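Local coordinates for protein antitoxin phd (Enterobacteria phage P1, PDB 3HS2) that neutralises the toxin Doc as the labile antitoxin of a phage plasmid-addiction module and acts as a DNA-binding transcriptional repressor, at residues V26-R31 / A36-K41. Numbering follows the deposited sequence.
Sequences VEITRR and AVIVSK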
loop_
_atom_site.group_PDB
_atom_site.type_symbol
_atom_site.label_atom_id
_atom_site.label_comp_id
_atom_site.label_asym_id
_atom_site.label_seq_id
_atom_site.Cartn_x
_atom_site.Cartn_y
_atom_site.Cartn_z
ATOM N N VAL A 26 -3.042 6.010 1.891
ATOM C CA VAL A 26 -3.666 6.691 0.763
ATOM C C VAL A 26 -2.923 6.458 -0.540
ATOM O O VAL A 26 -1.737 6.760 -0.660
ATOM C CB VAL A 26 -3.801 8.201 1.019
ATOM C CG1 VAL A 26 -4.223 8.923 -0.250
ATOM C CG2 VAL A 26 -4.798 8.449 2.131
ATOM N N GLU A 27 -3.639 5.914 -1.514
ATOM C CA GLU A 27 -3.083 5.670 -2.830
ATOM C C GLU A 27 -3.293 6.886 -3.716
ATOM O O GLU A 27 -4.392 7.432 -3.797
ATOM C CB GLU A 27 -3.734 4.437 -3.459
ATOM C CG GLU A 27 -3.256 4.117 -4.867
ATOM C CD GLU A 27 -4.044 2.986 -5.501
ATOM O OE1 GLU A 27 -4.882 2.380 -4.801
ATOM O OE2 GLU A 27 -3.829 2.699 -6.698
ATOM N N ILE A 28 -2.223 7.317 -4.365
ATOM C CA ILE A 28 -2.303 8.396 -5.327
ATOM C C ILE A 28 -2.141 7.801 -6.716
ATOM O O ILE A 28 -1.152 7.134 -7.000
ATOM C CB ILE A 28 -1.208 9.443 -5.082
ATOM C CG1 ILE A 28 -1.325 10.011 -3.667
ATOM C CG2 ILE A 28 -1.291 10.548 -6.119
ATOM C CD1 ILE A 28 -0.242 10.997 -3.318
ATOM N N THR A 29 -3.128 8.025 -7.575
ATOM C CA THR A 29 -3.073 7.515 -8.934
ATOM C C THR A 29 -2.746 8.641 -9.900
ATOM O O THR A 29 -3.032 9.806 -9.629
ATOM C CB THR A 29 -4.405 6.857 -9.345
ATOM O OG1 THR A 29 -5.463 7.823 -9.277
ATOM C CG2 THR A 29 -4.732 5.695 -8.422
ATOM N N ARG A 30 -2.134 8.284 -11.023
ATOM C CA ARG A 30 -1.812 9.247 -12.065
ATOM C C ARG A 30 -2.083 8.642 -13.434
ATOM O O ARG A 30 -1.843 7.455 -13.651
ATOM C CB ARG A 30 -0.350 9.680 -11.964
ATOM C CG ARG A 30 -0.082 10.693 -10.872
ATOM C CD ARG A 30 1.209 11.447 -11.134
ATOM N NE ARG A 30 2.380 10.582 -11.048
ATOM C CZ ARG A 30 3.600 10.939 -11.436
ATOM N NH1 ARG A 30 3.814 12.146 -11.946
ATOM N NH2 ARG A 30 4.607 10.088 -11.320
ATOM N N ARG A 31 -2.584 9.454 -14.358
ATOM C CA ARG A 31 -2.896 8.957 -15.694
ATOM C C ARG A 31 -1.636 8.561 -16.456
ATOM O O ARG A 31 -0.730 9.374 -16.655
ATOM C CB ARG A 31 -3.718 9.979 -16.487
ATOM C CG ARG A 31 -3.220 11.412 -16.375
ATOM N N ALA A 36 1.318 5.705 -6.469
ATOM C CA ALA A 36 2.151 5.886 -5.294
ATOM C C ALA A 36 1.295 5.714 -4.048
ATOM O O ALA A 36 0.069 5.813 -4.107
ATOM C CB ALA A 36 2.795 7.265 -5.308
ATOM N N VAL A 37 1.944 5.442 -2.923
ATOM C CA VAL A 37 1.246 5.351 -1.651
ATOM C C VAL A 37 1.869 6.327 -0.662
ATOM O O VAL A 37 3.089 6.445 -0.579
ATOM C CB VAL A 37 1.295 3.924 -1.066
ATOM C CG1 VAL A 37 0.691 3.903 0.329
ATOM C CG2 VAL A 37 0.564 2.948 -1.973
ATOM N N ILE A 38 1.025 7.042 0.070
ATOM C CA ILE A 38 1.497 7.916 1.133
ATOM C C ILE A 38 1.041 7.367 2.477
ATOM O O ILE A 38 -0.148 7.150 2.699
ATOM C CB ILE A 38 1.005 9.361 0.945
ATOM C CG1 ILE A 38 1.372 10.216 2.156
ATOM C CG2 ILE A 38 -0.495 9.394 0.713
ATOM C CD1 ILE A 38 1.218 11.691 1.900
ATOM N N VAL A 39 2.000 7.138 3.369
ATOM C CA VAL A 39 1.729 6.491 4.646
ATOM C C VAL A 39 2.623 7.102 5.717
ATOM O O VAL A 39 3.674 7.665 5.408
ATOM C CB VAL A 39 1.974 4.964 4.543
ATOM C CG1 VAL A 39 3.399 4.682 4.101
ATOM C CG2 VAL A 39 1.666 4.268 5.857
ATOM N N SER A 40 2.205 7.006 6.976
ATOM C CA SER A 40 3.001 7.565 8.059
ATOM C C SER A 40 4.390 6.940 8.039
ATOM O O SER A 40 4.536 5.733 7.839
ATOM C CB SER A 40 2.342 7.323 9.416
ATOM O OG SER A 40 2.917 6.208 10.072
ATOM N N LYS A 41 5.405 7.772 8.238
ATOM C CA LYS A 41 6.782 7.311 8.211
ATOM C C LYS A 41 7.023 6.233 9.264
ATOM O O LYS A 41 7.730 5.259 9.012
ATOM C CB LYS A 41 7.740 8.481 8.428
ATOM C CG LYS A 41 9.204 8.090 8.371
ATOM C CD LYS A 41 10.074 9.141 9.034
ATOM C CE LYS A 41 11.541 8.746 9.004
ATOM N NZ LYS A 41 12.397 9.744 9.700
#
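Ile38 turns CG1 anti to its backbone N (chi1 173°), which places CG2 between N and the carbonyl carbon, against Val26 on the neighbouring strand; there Ile38 CG2 lies 3.2 Å from Val26 O and 3.5 Å from Val26 CB. The two side chains stand alongside each other, pointing the same way. With chi1 -58° and an extended end, Ile28 sends its CD1 to the same methyl, a looser touch at 4.3 Å between Ile28 CD1 and Ile38 CG2. Val26, Ile28, Ala36 and Ile38 share one face of the sheet, with helix 13-21 over Val26 and Ile38 and helix 6-11 beside Ile28. The other face carries Glu27 and Val37, a non-hydrogen-bonded pair. Glu27 packs on Lys41 of the second subunit, and Lys41 of this chain forms a salt bridge with Glu27 of that subunit.

Four backbone bonds join the strands. Val26 and Ile38 exchange two, the shorter from Ile38 N to Val26 O (2.9 Å, nearly straight at 173°); Ile28 and Ala36 exchange two more, Ile28 N to Ala36 O measuring 2.8 Å. Val26 O also receives the CA-H of Val37, and Ala36 O that of Glu27. Strand 2-5 pairs with 26-29 on its other edge, while 36-40 pairs antiparallel with a strand of the second subunit. This is an antiparallel beta hairpin within the Phd/YefM fold, its second strand carrying the sheet across the homodimer interface.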